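Long-range contacts in GNA33 (PDB 2G5D), which probably cleaves the beta-1,4-glycosidic bond between N-acetylmuramic acid and N-acetylglucosamine in peptidoglycan as a lytic transglycosylase, leaving a 1,6-anhydro bond in the muramic acid residue: residues A[33-38]-A[415-420]; A[43-48]-A[105-110]; A[48-53]-A[409-414]; A[56-61]-A[367-372]; A[354-359]-A[405-410]. All blocks are in the same frame, centred on the assembly; numbering follows the deposited sequence.

Contact 1 of 5, residues A[33-38]-A[415-420]; sequences TTVAGG and GMKPEY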
# COMPACT_ATOMS: atom_id res chain seq x y z
N THR A 33 11.79 -15.23 25.46
CA THR A 33 12.14 -16.12 24.33
C THR A 33 12.59 -15.29 23.13
O THR A 33 12.00 -14.26 22.83
CB THR A 33 10.96 -17.07 23.93
OG1 THR A 33 10.66 -17.95 25.02
CG2 THR A 33 11.31 -17.94 22.71
N THR A 34 13.65 -15.74 22.46
CA THR A 34 14.22 -14.97 21.37
C THR A 34 14.29 -15.79 20.08
O THR A 34 14.43 -17.01 20.11
CB THR A 34 15.62 -14.39 21.72
OG1 THR A 34 16.37 -15.39 22.40
CG2 THR A 34 15.51 -13.19 22.64
N VAL A 35 14.16 -15.09 18.95
CA VAL A 35 14.38 -15.63 17.60
C VAL A 35 15.21 -14.55 16.92
O VAL A 35 15.01 -13.36 17.16
CB VAL A 35 13.03 -15.84 16.82
CG1 VAL A 35 13.28 -16.01 15.33
CG2 VAL A 35 12.27 -17.05 17.33
N ALA A 36 16.16 -14.96 16.09
CA ALA A 36 17.02 -14.00 15.42
C ALA A 36 17.20 -14.39 13.97
O ALA A 36 17.19 -15.57 13.63
CB ALA A 36 18.38 -13.92 16.11
N GLY A 37 17.42 -13.39 13.13
CA GLY A 37 17.68 -13.61 11.72
C GLY A 37 17.66 -12.26 11.06
O GLY A 37 16.87 -11.39 11.44
N GLY A 38 18.57 -12.07 10.11
CA GLY A 38 18.62 -10.87 9.28
C GLY A 38 19.04 -9.59 9.98
O GLY A 38 18.69 -8.50 9.52
N GLY A 415 2.55 -20.03 20.21
CA GLY A 415 3.26 -21.16 19.62
C GLY A 415 3.93 -20.85 18.30
O GLY A 415 4.95 -21.44 17.97
N MET A 416 3.36 -19.92 17.53
CA MET A 416 3.96 -19.53 16.26
C MET A 416 5.09 -18.51 16.49
O MET A 416 4.90 -17.48 17.13
CB MET A 416 2.89 -18.98 15.31
CG MET A 416 3.43 -18.48 13.98
SD MET A 416 2.27 -17.45 13.06
CE MET A 416 0.99 -18.64 12.67
N LYS A 417 6.26 -18.82 15.96
CA LYS A 417 7.41 -17.96 16.13
C LYS A 417 7.50 -16.98 14.97
O LYS A 417 7.04 -17.28 13.86
CB LYS A 417 8.70 -18.78 16.31
CG LYS A 417 8.79 -19.42 17.70
CD LYS A 417 10.19 -19.77 18.10
CE LYS A 417 10.43 -21.26 18.02
NZ LYS A 417 9.70 -21.93 19.11
N PRO A 418 8.08 -15.80 15.21
CA PRO A 418 8.39 -14.92 14.10
C PRO A 418 9.54 -15.54 13.30
O PRO A 418 10.24 -16.44 13.76
CB PRO A 418 8.80 -13.63 14.79
CG PRO A 418 9.31 -14.06 16.11
CD PRO A 418 8.52 -15.24 16.50
N GLU A 419 9.72 -15.09 12.07
CA GLU A 419 10.72 -15.69 11.25
C GLU A 419 11.25 -14.64 10.29
O GLU A 419 10.48 -13.88 9.70
CB GLU A 419 10.12 -16.87 10.49
CG GLU A 419 11.08 -17.60 9.61
CD GLU A 419 10.38 -18.66 8.78
OE1 GLU A 419 9.20 -18.97 9.07
OE2 GLU A 419 11.01 -19.18 7.83
N TYR A 420 12.56 -14.62 10.17
CA TYR A 420 13.21 -13.86 9.13
C TYR A 420 13.05 -14.67 7.84
O TYR A 420 13.38 -15.86 7.78
CB TYR A 420 14.67 -13.61 9.49
CG TYR A 420 15.52 -13.06 8.36
CD1 TYR A 420 16.64 -13.76 7.89
CD2 TYR A 420 15.19 -11.85 7.75
CE1 TYR A 420 17.42 -13.26 6.85
CE2 TYR A 420 15.95 -11.34 6.72
CZ TYR A 420 17.06 -12.05 6.28
OH TYR A 420 17.80 -11.53 5.26

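Contact 2 of 5, residues A[43-48]-A[105-110]; sequences TVVPHL and PWQVAG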
# COMPACT_ATOMS: atom_id res chain seq x y z
N THR A 43 11.73 -10.78 20.73
CA THR A 43 11.72 -11.18 22.13
C THR A 43 10.30 -11.18 22.66
O THR A 43 9.60 -10.17 22.56
CB THR A 43 12.61 -10.24 23.01
OG1 THR A 43 13.92 -10.18 22.45
CG2 THR A 43 12.74 -10.72 24.46
N VAL A 44 9.89 -12.32 23.24
CA VAL A 44 8.58 -12.41 23.89
C VAL A 44 8.57 -11.54 25.15
O VAL A 44 9.42 -11.67 26.01
CB VAL A 44 8.23 -13.86 24.31
CG1 VAL A 44 7.01 -13.86 25.27
CG2 VAL A 44 7.95 -14.70 23.10
N VAL A 45 7.57 -10.66 25.25
CA VAL A 45 7.38 -9.83 26.43
C VAL A 45 5.91 -9.96 26.84
O VAL A 45 5.11 -10.43 26.03
CB VAL A 45 7.73 -8.32 26.15
CG1 VAL A 45 9.20 -8.15 25.89
CG2 VAL A 45 6.88 -7.74 24.96
N PRO A 46 5.55 -9.56 28.08
CA PRO A 46 4.13 -9.47 28.47
C PRO A 46 3.33 -8.46 27.63
O PRO A 46 3.90 -7.48 27.14
CB PRO A 46 4.19 -9.01 29.93
CG PRO A 46 5.60 -9.38 30.40
CD PRO A 46 6.46 -9.18 29.19
N HIS A 47 2.02 -8.69 27.50
CA HIS A 47 1.12 -7.76 26.81
C HIS A 47 1.16 -6.35 27.40
O HIS A 47 1.05 -5.39 26.66
CB HIS A 47 -0.33 -8.28 26.80
CG HIS A 47 -0.49 -9.60 26.10
ND1 HIS A 47 -0.98 -9.70 24.82
CD2 HIS A 47 -0.16 -10.85 26.49
CE1 HIS A 47 -0.99 -10.98 24.46
NE2 HIS A 47 -0.47 -11.69 25.45
N LEU A 48 1.30 -6.27 28.72
CA LEU A 48 1.29 -4.99 29.46
C LEU A 48 2.62 -4.24 29.42
O LEU A 48 2.75 -3.14 29.93
CB LEU A 48 0.80 -5.20 30.89
CG LEU A 48 -0.75 -5.13 31.01
CD1 LEU A 48 -1.19 -5.67 32.38
CD2 LEU A 48 -1.27 -3.69 30.82
N PRO A 105 3.05 -11.42 22.33
CA PRO A 105 3.78 -10.30 21.75
C PRO A 105 5.30 -10.54 21.63
O PRO A 105 5.95 -10.99 22.58
CB PRO A 105 3.49 -9.13 22.72
CG PRO A 105 2.59 -9.68 23.79
CD PRO A 105 2.78 -11.18 23.76
N TRP A 106 5.83 -10.25 20.46
CA TRP A 106 7.28 -10.34 20.19
C TRP A 106 7.78 -8.95 19.89
O TRP A 106 7.50 -8.40 18.82
CB TRP A 106 7.59 -11.24 18.99
CG TRP A 106 7.19 -12.67 19.20
CD1 TRP A 106 5.92 -13.19 19.09
CD2 TRP A 106 8.05 -13.76 19.55
NE1 TRP A 106 5.95 -14.54 19.34
CE2 TRP A 106 7.24 -14.92 19.61
CE3 TRP A 106 9.44 -13.88 19.78
CZ2 TRP A 106 7.77 -16.19 19.91
CZ3 TRP A 106 9.97 -15.15 20.09
CH2 TRP A 106 9.13 -16.28 20.15
N GLN A 107 8.52 -8.38 20.85
CA GLN A 107 9.18 -7.09 20.65
C GLN A 107 10.27 -7.21 19.57
O GLN A 107 11.05 -8.18 19.57
CB GLN A 107 9.78 -6.59 21.96
CG GLN A 107 10.40 -5.22 21.80
CD GLN A 107 10.76 -4.58 23.12
OE1 GLN A 107 11.36 -5.22 23.98
NE2 GLN A 107 10.41 -3.30 23.27
N VAL A 108 10.32 -6.24 18.67
CA VAL A 108 11.16 -6.32 17.47
C VAL A 108 12.36 -5.38 17.57
O VAL A 108 12.20 -4.17 17.81
CB VAL A 108 10.34 -6.04 16.16
CG1 VAL A 108 11.24 -6.19 14.91
CG2 VAL A 108 9.12 -6.98 16.05
N ALA A 109 13.56 -5.95 17.44
CA ALA A 109 14.77 -5.13 17.26
C ALA A 109 15.35 -5.37 15.87
O ALA A 109 15.49 -6.51 15.44
CB ALA A 109 15.81 -5.41 18.35
N GLY A 110 15.65 -4.28 15.18
CA GLY A 110 16.36 -4.32 13.91
C GLY A 110 17.76 -3.77 14.06
O GLY A 110 17.96 -2.59 14.38
O HOH W 1 14.20 -8.08 20.73

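Contact 3 of 5, residues A[48-53]-A[409-414]; sequences LSMPHW and WQLLPN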
# COMPACT_ATOMS: atom_id res chain seq x y z
N LEU A 48 1.30 -6.27 28.72
CA LEU A 48 1.29 -4.99 29.46
C LEU A 48 2.62 -4.24 29.42
O LEU A 48 2.75 -3.14 29.93
CB LEU A 48 0.80 -5.20 30.89
CG LEU A 48 -0.75 -5.13 31.01
CD1 LEU A 48 -1.19 -5.67 32.38
CD2 LEU A 48 -1.27 -3.69 30.82
N SER A 49 3.60 -4.84 28.79
CA SER A 49 4.79 -4.09 28.38
C SER A 49 4.56 -3.13 27.16
O SER A 49 5.40 -2.27 26.89
CB SER A 49 5.95 -5.06 28.14
OG SER A 49 6.33 -5.64 29.38
N MET A 50 3.45 -3.31 26.44
CA MET A 50 3.03 -2.36 25.40
C MET A 50 2.33 -1.13 26.03
O MET A 50 1.44 -1.28 26.86
CB MET A 50 2.16 -3.02 24.32
CG MET A 50 2.92 -4.11 23.59
SD MET A 50 2.05 -5.15 22.41
CE MET A 50 1.38 -6.47 23.41
N PRO A 51 2.81 0.08 25.69
CA PRO A 51 2.30 1.28 26.34
C PRO A 51 0.84 1.54 25.93
O PRO A 51 0.52 1.41 24.76
CB PRO A 51 3.25 2.38 25.86
CG PRO A 51 3.84 1.88 24.57
CD PRO A 51 3.85 0.37 24.67
N HIS A 52 -0.01 1.86 26.90
CA HIS A 52 -1.44 2.09 26.66
C HIS A 52 -2.21 0.89 26.11
O HIS A 52 -3.32 1.04 25.59
CB HIS A 52 -1.66 3.30 25.76
CG HIS A 52 -1.17 4.58 26.34
ND1 HIS A 52 -1.17 5.77 25.64
CD2 HIS A 52 -0.64 4.86 27.56
CE1 HIS A 52 -0.67 6.73 26.40
NE2 HIS A 52 -0.32 6.20 27.57
N TRP A 53 -1.64 -0.30 26.27
CA TRP A 53 -2.32 -1.55 26.00
C TRP A 53 -3.74 -1.58 26.58
O TRP A 53 -4.69 -1.89 25.88
CB TRP A 53 -1.54 -2.72 26.59
CG TRP A 53 -2.27 -4.00 26.39
CD1 TRP A 53 -3.05 -4.67 27.29
CD2 TRP A 53 -2.32 -4.75 25.17
NE1 TRP A 53 -3.58 -5.81 26.70
CE2 TRP A 53 -3.14 -5.88 25.40
CE3 TRP A 53 -1.72 -4.60 23.91
CZ2 TRP A 53 -3.39 -6.84 24.41
CZ3 TRP A 53 -1.97 -5.54 22.92
CH2 TRP A 53 -2.80 -6.65 23.18
N TRP A 409 5.78 -4.19 18.13
CA TRP A 409 5.69 -5.52 18.72
C TRP A 409 4.83 -6.28 17.78
O TRP A 409 3.76 -5.80 17.38
CB TRP A 409 5.00 -5.51 20.09
CG TRP A 409 5.74 -4.80 21.20
CD1 TRP A 409 6.36 -5.38 22.24
CD2 TRP A 409 5.83 -3.38 21.41
NE1 TRP A 409 6.87 -4.42 23.11
CE2 TRP A 409 6.57 -3.18 22.61
CE3 TRP A 409 5.37 -2.27 20.70
CZ2 TRP A 409 6.88 -1.89 23.11
CZ3 TRP A 409 5.69 -0.98 21.18
CH2 TRP A 409 6.43 -0.81 22.38
N GLN A 410 5.26 -7.47 17.42
CA GLN A 410 4.47 -8.33 16.55
C GLN A 410 3.73 -9.38 17.40
O GLN A 410 4.37 -10.05 18.21
CB GLN A 410 5.43 -9.01 15.56
CG GLN A 410 4.75 -9.93 14.57
CD GLN A 410 5.70 -10.47 13.50
OE1 GLN A 410 5.26 -10.80 12.41
NE2 GLN A 410 7.00 -10.59 13.82
N LEU A 411 2.39 -9.50 17.23
CA LEU A 411 1.56 -10.52 17.94
C LEU A 411 1.29 -11.69 17.00
O LEU A 411 0.88 -11.51 15.87
CB LEU A 411 0.24 -9.91 18.51
CG LEU A 411 0.36 -9.06 19.80
CD1 LEU A 411 1.24 -7.85 19.57
CD2 LEU A 411 -1.01 -8.60 20.35
N LEU A 412 1.57 -12.90 17.48
CA LEU A 412 1.41 -14.10 16.67
C LEU A 412 0.66 -15.11 17.51
O LEU A 412 0.82 -15.14 18.75
CB LEU A 412 2.80 -14.68 16.27
CG LEU A 412 3.63 -13.82 15.33
CD1 LEU A 412 5.08 -14.34 15.25
CD2 LEU A 412 2.98 -13.73 13.93
N PRO A 413 -0.16 -15.96 16.85
CA PRO A 413 -0.86 -17.03 17.59
C PRO A 413 0.11 -17.79 18.50
O PRO A 413 1.20 -18.19 18.04
CB PRO A 413 -1.38 -17.92 16.47
CG PRO A 413 -1.57 -16.97 15.32
CD PRO A 413 -0.45 -16.01 15.41
N ASN A 414 -0.26 -17.97 19.78
CA ASN A 414 0.60 -18.67 20.75
C ASN A 414 1.23 -19.92 20.14
O ASN A 414 0.51 -20.77 19.61
CB ASN A 414 -0.21 -19.14 21.95
CG ASN A 414 -0.87 -18.02 22.69
OD1 ASN A 414 -0.38 -16.90 22.73
ND2 ASN A 414 -1.98 -18.33 23.34

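Contact 4 of 5, residues A[56-61]-A[367-372]; sequences QDFAKS and NRLIMA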
# COMPACT_ATOMS: atom_id res chain seq x y z
N GLN A 56 -6.56 0.60 24.74
CA GLN A 56 -6.85 0.38 23.31
C GLN A 56 -8.33 0.24 22.97
O GLN A 56 -9.10 -0.35 23.70
CB GLN A 56 -6.12 -0.84 22.77
CG GLN A 56 -4.60 -0.71 22.67
CD GLN A 56 -4.21 0.50 21.87
OE1 GLN A 56 -4.45 0.56 20.66
NE2 GLN A 56 -3.63 1.50 22.54
N ASP A 57 -8.69 0.75 21.79
CA ASP A 57 -9.97 0.43 21.18
C ASP A 57 -9.79 -0.93 20.48
O ASP A 57 -9.61 -1.02 19.24
CB ASP A 57 -10.41 1.55 20.24
CG ASP A 57 -11.85 1.43 19.82
OD1 ASP A 57 -12.45 0.34 19.95
OD2 ASP A 57 -12.39 2.44 19.38
N PHE A 58 -9.82 -1.99 21.29
CA PHE A 58 -9.69 -3.35 20.81
C PHE A 58 -10.87 -3.81 19.93
O PHE A 58 -10.75 -4.80 19.19
CB PHE A 58 -9.51 -4.34 21.98
CG PHE A 58 -8.20 -4.25 22.68
CD1 PHE A 58 -8.12 -3.68 23.95
CD2 PHE A 58 -7.03 -4.73 22.10
CE1 PHE A 58 -6.90 -3.59 24.65
CE2 PHE A 58 -5.78 -4.63 22.79
CZ PHE A 58 -5.72 -4.08 24.05
N ALA A 59 -12.02 -3.13 20.02
CA ALA A 59 -13.12 -3.45 19.08
C ALA A 59 -12.68 -3.14 17.65
O ALA A 59 -12.89 -3.94 16.72
CB ALA A 59 -14.39 -2.62 19.44
N LYS A 60 -12.03 -1.98 17.49
CA LYS A 60 -11.55 -1.55 16.20
C LYS A 60 -10.41 -2.46 15.69
O LYS A 60 -10.42 -2.82 14.50
CB LYS A 60 -11.18 -0.05 16.21
CG LYS A 60 -12.40 0.83 16.03
CD LYS A 60 -12.11 2.32 16.08
CE LYS A 60 -13.40 3.14 16.23
NZ LYS A 60 -14.29 2.64 17.36
N SER A 61 -9.48 -2.88 16.57
CA SER A 61 -8.42 -3.81 16.16
C SER A 61 -9.03 -5.14 15.74
O SER A 61 -8.56 -5.76 14.78
CB SER A 61 -7.40 -4.08 17.29
OG SER A 61 -6.91 -2.87 17.83
N ASN A 367 -0.33 5.23 20.30
CA ASN A 367 -0.12 3.79 20.60
C ASN A 367 -1.34 2.99 20.16
O ASN A 367 -2.47 3.21 20.63
CB ASN A 367 0.16 3.53 22.10
CG ASN A 367 1.30 4.37 22.67
OD1 ASN A 367 2.35 4.52 22.07
ND2 ASN A 367 1.09 4.92 23.86
N ARG A 368 -1.13 2.06 19.23
CA ARG A 368 -2.22 1.45 18.51
C ARG A 368 -1.94 -0.00 18.19
O ARG A 368 -0.87 -0.32 17.70
CB ARG A 368 -2.43 2.20 17.18
CG ARG A 368 -3.02 3.62 17.31
CD ARG A 368 -4.53 3.58 17.08
NE ARG A 368 -5.17 4.79 17.59
CZ ARG A 368 -5.44 5.88 16.88
NH1 ARG A 368 -5.13 5.97 15.57
NH2 ARG A 368 -6.02 6.92 17.49
N LEU A 369 -2.89 -0.88 18.46
CA LEU A 369 -2.83 -2.23 17.89
C LEU A 369 -3.43 -2.21 16.49
O LEU A 369 -4.66 -2.25 16.33
CB LEU A 369 -3.55 -3.28 18.75
CG LEU A 369 -3.38 -4.72 18.23
CD1 LEU A 369 -1.91 -5.10 18.23
CD2 LEU A 369 -4.19 -5.66 19.12
N ILE A 370 -2.55 -2.16 15.49
CA ILE A 370 -2.93 -2.23 14.07
C ILE A 370 -2.73 -3.63 13.50
O ILE A 370 -2.22 -4.48 14.18
CB ILE A 370 -2.18 -1.17 13.23
CG1 ILE A 370 -0.69 -1.53 13.07
CG2 ILE A 370 -2.38 0.24 13.89
CD1 ILE A 370 0.01 -0.88 11.91
N MET A 371 -3.17 -3.86 12.27
CA MET A 371 -2.91 -5.09 11.54
C MET A 371 -1.95 -4.83 10.38
O MET A 371 -2.13 -3.89 9.62
CB MET A 371 -4.22 -5.73 11.07
CG MET A 371 -5.27 -5.91 12.19
SD MET A 371 -4.80 -7.12 13.45
CE MET A 371 -5.10 -6.10 14.89
N ALA A 372 -0.93 -5.68 10.29
CA ALA A 372 0.10 -5.60 9.27
C ALA A 372 -0.37 -6.38 8.04
O ALA A 372 -0.13 -7.60 7.91
CB ALA A 372 1.39 -6.18 9.80

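Contact 5 of 5, residues A[354-359]-A[405-410]; sequences FVATAH and TGYVWQ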
# COMPACT_ATOMS: atom_id res chain seq x y z
N PHE A 354 1.53 -3.99 17.28
CA PHE A 354 1.45 -2.82 18.14
C PHE A 354 2.53 -1.80 17.80
O PHE A 354 3.72 -2.15 17.75
CB PHE A 354 1.54 -3.22 19.60
CG PHE A 354 1.02 -2.18 20.52
CD1 PHE A 354 -0.31 -2.25 20.98
CD2 PHE A 354 1.84 -1.13 20.93
CE1 PHE A 354 -0.82 -1.25 21.84
CE2 PHE A 354 1.34 -0.15 21.80
CZ PHE A 354 0.01 -0.21 22.25
N VAL A 355 2.11 -0.55 17.57
CA VAL A 355 2.99 0.54 17.21
C VAL A 355 2.88 1.63 18.26
O VAL A 355 1.80 2.16 18.51
CB VAL A 355 2.68 1.13 15.78
CG1 VAL A 355 3.68 2.26 15.40
CG2 VAL A 355 2.76 0.05 14.75
N ALA A 356 4.01 1.88 18.91
CA ALA A 356 4.23 2.98 19.81
C ALA A 356 4.98 4.09 19.07
O ALA A 356 6.16 3.95 18.73
CB ALA A 356 5.05 2.50 21.03
N THR A 357 4.30 5.20 18.81
CA THR A 357 4.93 6.29 18.07
C THR A 357 4.42 7.66 18.53
O THR A 357 3.96 7.81 19.66
CB THR A 357 4.87 6.03 16.50
OG1 THR A 357 5.60 7.05 15.80
CG2 THR A 357 3.45 5.92 15.97
N ALA A 358 4.56 8.67 17.67
CA ALA A 358 3.99 9.98 17.93
C ALA A 358 2.98 10.35 16.85
O ALA A 358 3.20 10.09 15.66
CB ALA A 358 5.08 11.03 18.02
N HIS A 359 1.85 10.92 17.27
CA HIS A 359 0.86 11.47 16.35
C HIS A 359 1.49 12.54 15.43
O HIS A 359 2.12 13.47 15.93
CB HIS A 359 -0.33 12.04 17.13
CG HIS A 359 -1.51 12.37 16.28
ND1 HIS A 359 -1.56 13.49 15.47
CD2 HIS A 359 -2.69 11.74 16.11
CE1 HIS A 359 -2.71 13.52 14.83
NE2 HIS A 359 -3.42 12.47 15.21
N THR A 405 9.90 8.42 14.92
CA THR A 405 10.44 7.24 15.59
C THR A 405 9.28 6.38 16.09
O THR A 405 8.26 6.90 16.54
CB THR A 405 11.35 7.64 16.77
OG1 THR A 405 12.44 8.42 16.29
CG2 THR A 405 11.91 6.41 17.47
N GLY A 406 9.44 5.07 16.00
CA GLY A 406 8.44 4.17 16.53
C GLY A 406 9.03 2.86 16.98
O GLY A 406 10.13 2.48 16.58
N TYR A 407 8.26 2.17 17.82
CA TYR A 407 8.63 0.87 18.38
C TYR A 407 7.55 -0.09 17.98
O TYR A 407 6.38 0.29 17.93
CB TYR A 407 8.70 0.96 19.90
CG TYR A 407 9.73 1.96 20.33
CD1 TYR A 407 9.36 3.24 20.72
CD2 TYR A 407 11.08 1.64 20.29
CE1 TYR A 407 10.32 4.18 21.08
CE2 TYR A 407 12.05 2.56 20.67
CZ TYR A 407 11.66 3.83 21.05
OH TYR A 407 12.63 4.74 21.42
N VAL A 408 7.93 -1.33 17.70
CA VAL A 408 6.92 -2.27 17.25
C VAL A 408 6.96 -3.60 17.98
O VAL A 408 8.01 -4.09 18.39
CB VAL A 408 6.92 -2.45 15.69
CG1 VAL A 408 6.91 -1.07 14.97
CG2 VAL A 408 8.04 -3.31 15.20
N TRP A 409 5.78 -4.19 18.13
CA TRP A 409 5.69 -5.52 18.72
C TRP A 409 4.83 -6.28 17.78
O TRP A 409 3.76 -5.80 17.38
CB TRP A 409 5.00 -5.51 20.09
CG TRP A 409 5.74 -4.80 21.20
CD1 TRP A 409 6.36 -5.38 22.24
CD2 TRP A 409 5.83 -3.38 21.41
NE1 TRP A 409 6.87 -4.42 23.11
CE2 TRP A 409 6.57 -3.18 22.61
CE3 TRP A 409 5.37 -2.27 20.70
CZ2 TRP A 409 6.88 -1.89 23.11
CZ3 TRP A 409 5.69 -0.98 21.18
CH2 TRP A 409 6.43 -0.81 22.38
N GLN A 410 5.26 -7.47 17.42
CA GLN A 410 4.47 -8.33 16.55
C GLN A 410 3.73 -9.38 17.40
O GLN A 410 4.37 -10.05 18.21
CB GLN A 410 5.43 -9.01 15.56
CG GLN A 410 4.75 -9.93 14.57
CD GLN A 410 5.70 -10.47 13.50
OE1 GLN A 410 5.26 -10.80 12.41
NE2 GLN A 410 7.00 -10.59 13.82

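Contact 1 of 5, residues A[33-38]-A[415-420]
The packing of V35 on K417 and P418, continued by the ring of Y420 against G37 and G38, is a surface contact that joins the first strand of the chain, 34-37, to the tail following strand 403-413. The touching parts run nearly the same way, 12° apart, but side chains and not backbone bonds hold them together. The two methyls of V35 meet different residues of the tail. CG1 stands anti to the backbone N (chi1 164°), and V35 CG1 comes within 3.4 Å of P418 O. The other branch meets the aliphatic chain of K417, V35 CG2 lying 3.5 Å from K417 CD. Between them V35 CB faces P418 CG at 4.2 Å. At the far end Y420 offers a ring face: G38 CA lies over its centre, 3.5 Å from the centroid of the Y420 ring, in a CH-pi contact. The backbone nitrogen follows it, G38 N sitting 3.4 Å from Y420 CD1. Both glycines lack a side chain where one would run into Y420, and the positive phi of G38 itself favours glycine. Beyond the pair, Y346 meets the ring of Y420 and its hydroxyl bonds G38 O. Strand 40-44 pairs with 34-37, W106 of strand 103-110 touches V35, K417 and P418, and P418 also rests on Q410 and L412 of strand 403-413.

Contact 2 of 5, residues A[43-48]-A[105-110]
P105, near the start of strand 103-110, presses its ring onto H47, the two side chains crossing at about a right angle. P105 CG lies over the centre of the imidazole, 3.7 Å from the centroid of the H47 ring, a CH-pi contact on one face. The first torsion of H47 (chi1 -60°) sets its CG anti to the carbonyl carbon, beside the backbone N. The carbonyl of P105 then takes a backbone bond from V45, with V45 N 3.1 Å from P105 O. Next comes W106, the non-hydrogen-bonded partner of V44. One face of its six-membered ring receives a methyl, V44 CG2 standing 3.3 Å from the W106 six-membered-ring centroid and only 5° off the normal, while T43 N comes to the ring edge. This is a short antiparallel pairing of strands 40-44 and 103-110, and the latter also pairs with 403-413, which links the N-terminal strands to the sheet of strand 403-413. Q107 and T43 form the hydrogen-bonded pair: T43 N is 2.9 Å from Q107 O, and Q107 N is 2.7 Å from T43 O. A water bound at 2.7 Å to T43 OG1 also gives Q107 O a weak bond. On the face shared with T43, the extended chain of Q107 crosses V45, with OE1 nearest its CG1 methyl. Further along, V108 turns to V408 of strand 403-413 and to Y42.

Contact 3 of 5, residues A[48-53]-A[409-414]
M50 slides across one face of the W409 indole, the two side chains running in opposite directions. Its methylene makes a CH-pi contact, M50 CG lying 3.7 Å from the centroid of the W409 five-membered ring and 8° off its normal. The sulfur follows obliquely as a Met-aromatic contact, with M50 SD 4.3 Å from the same W409 centroid. Near the far end of the indole P51 arrives tip to tip, P51 CD being 3.6 Å from W409 CH2. L411 is met likewise by two tips: M50 SD is 4.0 Å from L411 CD1, and W53 CH2 is 3.9 Å from L411 CD2, so each leucine branch has its own partner. A bend at chi3 (-87°) places M50 CE 4.1 Å from L411 CD1 as well. A type II turn from M50 to W53 sets these groups out, closed by W53 N bonding M50 O at 3.3 Å. W53 is held further by its NE1, which bonds E100 OE1, and by rings of H47 and F58 that meet it. The loop 48-53, between strand 40-44 and helix 58-72, thus covers one side of strand 403-413, with F354 and A356 of strand 352-358 and P105 of strand 103-110 flanking the same apolar cluster.

Contact 4 of 5, residues A[56-61]-A[367-372]
F58 turns its ring edge to L369, whose CD2 methyl lies near the ring plane, 4.1 Å from F58 CE2. One face of that ring is taken by Q56 CB, over its centre, so the glutamine that begins the segment packs on the phenylalanine two residues on. The second flat group is the amide of Q56, which grips the strand with both its oxygen and its nitrogen. Q56 NE2 donates to N367 O at 2.8 Å, the acceptor lying 15° from the amide plane. Q56 OE1 accepts from L369 N at 3.1 Å, and that donor stands above the plane of the side-chain carbonyl. A bend at chi2 (-54°) turns CD toward the strand and allows the reach; NE2 has a further partner in H52 O. Here the loop before helix 58-72 and its first turn lie against strand 365-375, a strand of the 3D domain, on the edge turned away from strand 352-358: R368 and I370 bond backbone atoms of that strand, whereas L369 bonds Q56 and S61. S61 OG donates to L369 O at 2.8 Å, in the carbonyl plane and on a lone pair. Next to it M371 CE touches S61 O at 3.5 Å, the methionine chain being bent at chi2 and chi3. D57 caps the helix start, its OD1 taking a weak bond from K60 N. The other carboxylate oxygen, D57 OD2, forms a salt bridge with K60 NZ at 2.8 Å. The guanidinium of R368 has its partners outside the two segments: NH1 bonds Y387 OH and forms a salt bridge with E337 OE2.

Contact 5 of 5, residues A[354-359]-A[405-410]
F354 and W409 lie side by side, pointing the same way, and form the apolar centre of this strand pair. The arrangement is an offset edge-to-face one, the edge of F354 toward the indole face, with planes at 81° and the F354 ring and W409 six-membered-ring centroids 5.7 Å apart. With F354 CG anti to the backbone N (chi1 -161°), the ring built on it brings CD2 to 3.7 Å from W409 CE3. At the indole edge and in its plane sits the methyl of A356, with A356 CB 3.5 Å from W409 CZ3; F354 O also meets the edge, 3.4 Å from W409 CE3. On the reverse face of the sheet V355 CG2 and V408 CG1 stand 4.3 Å apart, packing with V385 of strand 384-391. Outward from this core come the backbone bonds. F354 and W409, and then A356 and Y407, are hydrogen-bonded antiparallel pairs with both N-H groups used, and V355 and V408 are the non-hydrogen-bonded pair between. The polar end is T357. T357 OG1 donates to T405 O at 2.8 Å from above the carbonyl plane, and it is also bonded to T404 OG1. Just beyond, the buried A358 N has no partner in the model. Close antiparallel pairing of strands 352-358 and 403-413, their axes 4.6 Å apart, is consistent with the double-psi beta-barrel clan to which the 3D domain belongs.

Overall arrangement
All five contacts gather in the beta-barrel part of the protein: contacts 2, 3 and 5 involve strand 403-413 or its neighbours, contact 4 follows through strand 352-358, and contact 1 adds strand 34-37 beside 40-44. Contacts 2 and 3 are nearest, with centres about 6 Å apart; contacts 1 and 4 are farthest, about 23 Å between centres. Along the chain, contact 1 encloses the other four, while contacts 2 and 3 cross, as do 2 and 4, and 4 and 5. Contacts 3 and 5 share W409 and Q410, one covering their strand with a loop, the other pairing it with 352-358. The two chain ends thereby meet, so that N-terminal strands extend the sheet that carries the strands of the 3D domain.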